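Local atomic coordinates of similar to hydroxylamine oxidoreductase (Kuenenia stuttgartiensis, PDB entry 6H5L), a protein that probably acts as a multihaem c-type cytochrome oxidoreductase, one part of a large haem-rich reductase complex of an anammox bacterium. Residues L413-F417 against L418-V422; L447-Q450 against D451-S454. All coordinates share one frame; numbering follows the deposited sequence.

How the contacts relate
Both contacts are local: contact 1 is a helical turn running into the next helix, contact 2 a reversal of the chain. The centre of each lies about 25 Å from the centre of the chain; the two centres are 24 Å apart and the nearest atoms about 14 Å apart, so they do not touch. Contact 1 joins the short helix 415-418 to helix 420-429 in a partly buried place that no other subunit reaches, and combines helical backbone bonds with leucine packing. Contact 2 is buried, a tight turn in the loop between helices 443-446 and 455-476. Its chemistry is more polar, with an amide side chain lying across the turn, and the second subunit adds further bonds and packing to it.

Contact 1: residues L413-F417 against L418-V422; sequences LSADF and LGEPV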
ATOM      1  N   LEU A 413      34.833  63.521   6.503  1.00 29.83           N
ATOM      2  CA  LEU A 413      33.873  63.651   7.588  1.00 31.81           C
ATOM      3  C   LEU A 413      33.967  65.046   8.199  1.00 39.08           C
ATOM      4  O   LEU A 413      34.809  65.864   7.818  1.00 46.42           O
ATOM      5  CB  LEU A 413      34.100  62.558   8.636  1.00 33.12           C
ATOM      6  CG  LEU A 413      33.993  61.124   8.108  1.00 23.13           C
ATOM      7  CD1 LEU A 413      34.286  60.127   9.214  1.00 17.10           C
ATOM      8  CD2 LEU A 413      32.620  60.872   7.504  1.00 22.54           C
ATOM      9  N   SER A 414      33.081  65.316   9.153  1.00 42.30           N
ATOM     10  CA  SER A 414      32.995  66.630   9.782  1.00 34.42           C
ATOM     11  C   SER A 414      32.389  66.464  11.171  1.00 40.75           C
ATOM     12  O   SER A 414      32.169  65.345  11.645  1.00 42.50           O
ATOM     13  CB  SER A 414      32.173  67.591   8.914  1.00 41.09           C
ATOM     14  OG  SER A 414      30.806  67.208   8.883  1.00 41.41           O
ATOM     15  N   ALA A 415      32.117  67.594  11.831  1.00 34.10           N
ATOM     16  CA  ALA A 415      31.404  67.562  13.103  1.00 38.11           C
ATOM     17  C   ALA A 415      29.965  67.094  12.943  1.00 42.79           C
ATOM     18  O   ALA A 415      29.355  66.657  13.924  1.00 36.17           O
ATOM     19  CB  ALA A 415      31.429  68.942  13.759  1.00 32.80           C
ATOM     20  N   ASP A 416      29.409  67.184  11.733  1.00 44.86           N
ATOM     21  CA  ASP A 416      28.079  66.638  11.490  1.00 42.57           C
ATOM     22  C   ASP A 416      28.049  65.132  11.709  1.00 42.95           C
ATOM     23  O   ASP A 416      27.008  64.578  12.079  1.00 46.72           O
ATOM     24  CB  ASP A 416      27.623  66.997  10.074  1.00 49.14           C
ATOM     25  CG  ASP A 416      26.197  66.561   9.785  1.00 67.29           C
ATOM     26  OD1 ASP A 416      25.301  66.851  10.606  1.00 56.99           O
ATOM     27  OD2 ASP A 416      25.972  65.938   8.725  1.00 69.04           O
ATOM     28  N   PHE A 417      29.178  64.457  11.493  1.00 45.06           N
ATOM     29  CA  PHE A 417      29.273  63.016  11.691  1.00 38.15           C
ATOM     30  C   PHE A 417      29.776  62.657  13.087  1.00 43.02           C
ATOM     31  O   PHE A 417      29.183  61.819  13.769  1.00 36.88           O
ATOM     32  CB  PHE A 417      30.199  62.399  10.633  1.00 32.80           C
ATOM     33  CG  PHE A 417      29.600  62.335   9.255  1.00 35.97           C
ATOM     34  CD1 PHE A 417      28.845  61.239   8.866  1.00 42.65           C
ATOM     35  CD2 PHE A 417      29.804  63.360   8.344  1.00 31.66           C
ATOM     36  CE1 PHE A 417      28.296  61.168   7.596  1.00 43.58           C
ATOM     37  CE2 PHE A 417      29.257  63.295   7.070  1.00 38.97           C
ATOM     38  CZ  PHE A 417      28.503  62.197   6.697  1.00 46.44           C
ATOM     39  N   LEU A 418      30.862  63.290  13.523  1.00 29.16           N
ATOM     40  CA  LEU A 418      31.583  62.881  14.719  1.00 32.54           C
ATOM     41  C   LEU A 418      31.458  63.867  15.869  1.00 33.81           C
ATOM     42  O   LEU A 418      31.940  63.575  16.970  1.00 33.31           O
ATOM     43  CB  LEU A 418      33.056  62.660  14.388  1.00 28.14           C
ATOM     44  CG  LEU A 418      33.360  61.826  13.137  1.00 24.32           C
ATOM     45  CD1 LEU A 418      34.855  61.773  12.884  1.00 20.93           C
ATOM     46  CD2 LEU A 418      32.786  60.422  13.257  1.00 31.74           C
ATOM     47  N   GLY A 419      30.826  65.012  15.654  1.00 36.15           N
ATOM     48  CA  GLY A 419      30.792  66.055  16.654  1.00 32.12           C
ATOM     49  C   GLY A 419      32.063  66.886  16.654  1.00 39.01           C
ATOM     50  O   GLY A 419      33.121  66.470  16.185  1.00 32.62           O
ATOM     51  N   GLU A 420      31.941  68.098  17.193  1.00 38.35           N
ATOM     52  CA  GLU A 420      33.080  69.014  17.219  1.00 33.77           C
ATOM     53  C   GLU A 420      34.278  68.467  17.988  1.00 41.04           C
ATOM     54  O   GLU A 420      35.390  68.477  17.431  1.00 49.07           O
ATOM     55  CB  GLU A 420      32.630  70.372  17.772  1.00 41.99           C
ATOM     56  CG  GLU A 420      33.766  71.340  18.082  1.00 64.50           C
ATOM     57  CD  GLU A 420      34.641  71.644  16.879  1.00 63.86           C
ATOM     58  OE1 GLU A 420      35.862  71.838  17.068  1.00 64.65           O
ATOM     59  OE2 GLU A 420      34.112  71.694  15.748  1.00 59.79           O
ATOM     60  N   PRO A 421      34.148  67.981  19.232  1.00 39.74           N
ATOM     61  CA  PRO A 421      35.362  67.556  19.958  1.00 39.66           C
ATOM     62  C   PRO A 421      36.092  66.396  19.304  1.00 43.98           C
ATOM     63  O   PRO A 421      37.330  66.360  19.325  1.00 34.82           O
ATOM     64  CB  PRO A 421      34.823  67.181  21.347  1.00 33.44           C
ATOM     65  CG  PRO A 421      33.394  66.858  21.123  1.00 34.87           C
ATOM     66  CD  PRO A 421      32.940  67.809  20.061  1.00 37.76           C
ATOM     67  N   VAL A 422      35.367  65.445  18.715  1.00 39.79           N
ATOM     68  CA  VAL A 422      36.025  64.291  18.112  1.00 32.09           C
ATOM     69  C   VAL A 422      36.649  64.661  16.772  1.00 37.23           C
ATOM     70  O   VAL A 422      37.751  64.208  16.443  1.00 40.42           O
ATOM     71  CB  VAL A 422      35.032  63.124  17.974  1.00 42.40           C
ATOM     72  CG1 VAL A 422      35.731  61.894  17.416  1.00 26.92           C
ATOM     73  CG2 VAL A 422      34.398  62.812  19.315  1.00 35.45           C
TER
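Leu418 N donates to Ser414 O over 3.1 Å, with an N-H...O angle of 165° and the donor in the carbonyl plane, the i to i+4 bond that closes the single turn of helix 415-418. The same Ser414 O also receives Phe417 N, so two amides grip one carbonyl oxygen. One residue on, Gly419 N donates to Ala415 O at 2.8 Å in a bent bond (136° at the hydrogen), with the donor above the carbonyl plane. The start of the turn is secured by Ser414 as N-cap: its OG accepts from Asp416 N at 3.2 Å. Gly419 then takes a positive phi, where a side chain would run into the preceding carbonyl, and this kink ends the first turn while placing Gly419 as the N-cap of the next helix.

Packing spreads outward from here. The methyl of Ala415 fits beside the first turn of the following helix, CB lying 3.6 Å from Glu420 N. With CG beside the backbone N and anti to the carbonyl carbon (chi1 -47°), Leu418 brings CD1 to Leu413 CD1 at 4.1 Å, the two side chains crossing at about a right angle. The other methyl of Leu413, CD2, lies 3.7 Å above the plane of the Phe417 ring, near its rim, so this leucine bridges Leu418 and the aromatic ring.

Trp23 of helix 22-28 makes an edge-to-face contact with Phe417, and Ile327 from a loop touches both Phe417 and Leu418. The turn thus links the end of helix 406-412 to the beginning of helix 420-429.

Contact 2: residues L447-Q450 against D451-S454; sequences LQMQ and DNPS
Leu447 leads into a type II beta turn running from Met449 to Asn452, a hairpin-like reversal with a single bridge; Leu447 O faces Pro453 CD at 3.9 Å. Gln448 follows with CG anti to its backbone N (chi1 176°) and a bend at chi2 of 61° that folds the amide back across the 451-454 limb. Gln448 OE1 comes to 3.1 Å from Pro453 CD, and Gln448 NE2 makes a weak hydrogen bond of 3.4 Å to Pro453 O. The stronger partner of NE2 is Gln499 OE1 of the second subunit, which also accepts from Asp451 N, so that one glutamine of that subunit joins the Gln448 side chain to the corner of the turn at Asp451.

Met449 pairs with Asn452 as an antiparallel hydrogen-bonded pair. Met449 N donates to Asn452 O at 2.9 Å, tilted 24° from the carbonyl plane, and the return bond from Asn452 N to Met449 O is weak at 3.4 Å. Gln450, at the exposed corner, is anchored through its backbone N to Asp401 OD2. The peptide between Asn452 and Pro453 is cis, and the amide of Asn452 is held by Tyr443 OH at OD1 and Asp401 O at ND2. The side chains of Met449 and Asn452 run alongside each other in the same direction, with Met449 CE 3.7 Å from Asn452 ND2.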
ATOM      1  N   LEU A 447      42.849  45.005  11.646  1.00 24.30           N
ATOM      2  CA  LEU A 447      44.041  45.411  10.916  1.00 25.09           C
ATOM      3  C   LEU A 447      45.147  45.767  11.898  1.00 24.36           C
ATOM      4  O   LEU A 447      44.887  46.358  12.949  1.00 27.53           O
ATOM      5  CB  LEU A 447      43.742  46.606  10.001  1.00 24.51           C
ATOM      6  CG  LEU A 447      44.912  47.272   9.277  1.00 26.88           C
ATOM      7  CD1 LEU A 447      45.579  46.299   8.320  1.00 22.17           C
ATOM      8  CD2 LEU A 447      44.440  48.517   8.545  1.00 26.73           C
ATOM      9  N   GLN A 448      46.377  45.401  11.548  1.00 26.88           N
ATOM     10  CA  GLN A 448      47.556  45.734  12.335  1.00 30.63           C
ATOM     11  C   GLN A 448      48.424  46.699  11.540  1.00 28.87           C
ATOM     12  O   GLN A 448      48.932  46.348  10.469  1.00 28.10           O
ATOM     13  CB  GLN A 448      48.351  44.482  12.708  1.00 19.90           C
ATOM     14  CG  GLN A 448      49.640  44.783  13.456  1.00 30.15           C
ATOM     15  CD  GLN A 448      49.399  45.494  14.771  1.00 29.82           C
ATOM     16  OE1 GLN A 448      48.354  45.325  15.396  1.00 22.43           O
ATOM     17  NE2 GLN A 448      50.367  46.297  15.197  1.00 30.91           N
ATOM     18  N   MET A 449      48.588  47.906  12.064  1.00 26.71           N
ATOM     19  CA  MET A 449      49.437  48.921  11.467  1.00 38.23           C
ATOM     20  C   MET A 449      50.770  48.960  12.213  1.00 30.86           C
ATOM     21  O   MET A 449      51.067  48.091  13.040  1.00 31.12           O
ATOM     22  CB  MET A 449      48.711  50.267  11.469  1.00 28.48           C
ATOM     23  CG  MET A 449      47.463  50.275  10.598  1.00 28.35           C
ATOM     24  SD  MET A 449      46.545  51.818  10.697  1.00 27.38           S
ATOM     25  CE  MET A 449      46.148  51.835  12.441  1.00 30.11           C
ATOM     26  N   GLN A 450      51.587  49.969  11.924  1.00 29.98           N
ATOM     27  CA  GLN A 450      52.934  50.043  12.484  1.00 32.70           C
ATOM     28  C   GLN A 450      52.834  50.315  13.981  1.00 27.90           C
ATOM     29  O   GLN A 450      52.642  51.455  14.407  1.00 26.07           O
ATOM     30  CB  GLN A 450      53.743  51.124  11.779  1.00 30.69           C
ATOM     31  CG  GLN A 450      55.245  50.950  11.890  1.00 32.47           C
ATOM     32  CD  GLN A 450      55.749  49.764  11.094  1.00 43.70           C
ATOM     33  OE1 GLN A 450      55.957  48.680  11.638  1.00 39.15           O
ATOM     34  NE2 GLN A 450      55.948  49.964   9.795  1.00 40.17           N
ATOM     35  N   ASP A 451      52.965  49.253  14.782  1.00 22.60           N
ATOM     36  CA  ASP A 451      52.891  49.329  16.242  1.00 23.00           C
ATOM     37  C   ASP A 451      51.573  49.940  16.716  1.00 33.28           C
ATOM     38  O   ASP A 451      51.525  50.621  17.744  1.00 30.99           O
ATOM     39  CB  ASP A 451      54.084  50.097  16.819  1.00 23.28           C
ATOM     40  CG  ASP A 451      55.401  49.368  16.608  1.00 33.44           C
ATOM     41  OD1 ASP A 451      55.445  48.140  16.838  1.00 32.38           O
ATOM     42  OD2 ASP A 451      56.388  50.019  16.205  1.00 27.41           O
ATOM     43  N   ASN A 452      50.496  49.694  15.974  1.00 27.13           N
ATOM     44  CA  ASN A 452      49.172  50.193  16.320  1.00 28.89           C
ATOM     45  C   ASN A 452      48.123  49.200  15.832  1.00 29.88           C
ATOM     46  O   ASN A 452      47.965  49.015  14.618  1.00 34.04           O
ATOM     47  CB  ASN A 452      48.941  51.580  15.713  1.00 29.71           C
ATOM     48  CG  ASN A 452      47.619  52.199  16.139  1.00 25.33           C
ATOM     49  OD1 ASN A 452      46.897  51.651  16.973  1.00 34.33           O
ATOM     50  ND2 ASN A 452      47.303  53.356  15.572  1.00 21.01           N
ATOM     51  N   PRO A 453      47.380  48.545  16.738  1.00 27.51           N
ATOM     52  CA  PRO A 453      47.418  48.731  18.194  1.00 28.38           C
ATOM     53  C   PRO A 453      48.605  48.070  18.884  1.00 24.45           C
ATOM     54  O   PRO A 453      49.426  47.417  18.238  1.00 23.16           O
ATOM     55  CB  PRO A 453      46.118  48.072  18.652  1.00 34.57           C
ATOM     56  CG  PRO A 453      45.929  46.970  17.675  1.00 25.86           C
ATOM     57  CD  PRO A 453      46.373  47.542  16.351  1.00 25.43           C
ATOM     58  N   SER A 454      48.681  48.252  20.200  1.00 28.54           N
ATOM     59  CA  SER A 454      49.672  47.585  21.025  1.00 27.72           C
ATOM     60  C   SER A 454      49.144  46.218  21.455  1.00 28.86           C
ATOM     61  O   SER A 454      48.044  45.800  21.085  1.00 34.80           O
ATOM     62  CB  SER A 454      50.033  48.446  22.235  1.00 28.38           C
ATOM     63  OG  SER A 454      48.893  48.707  23.038  1.00 29.17           O
TER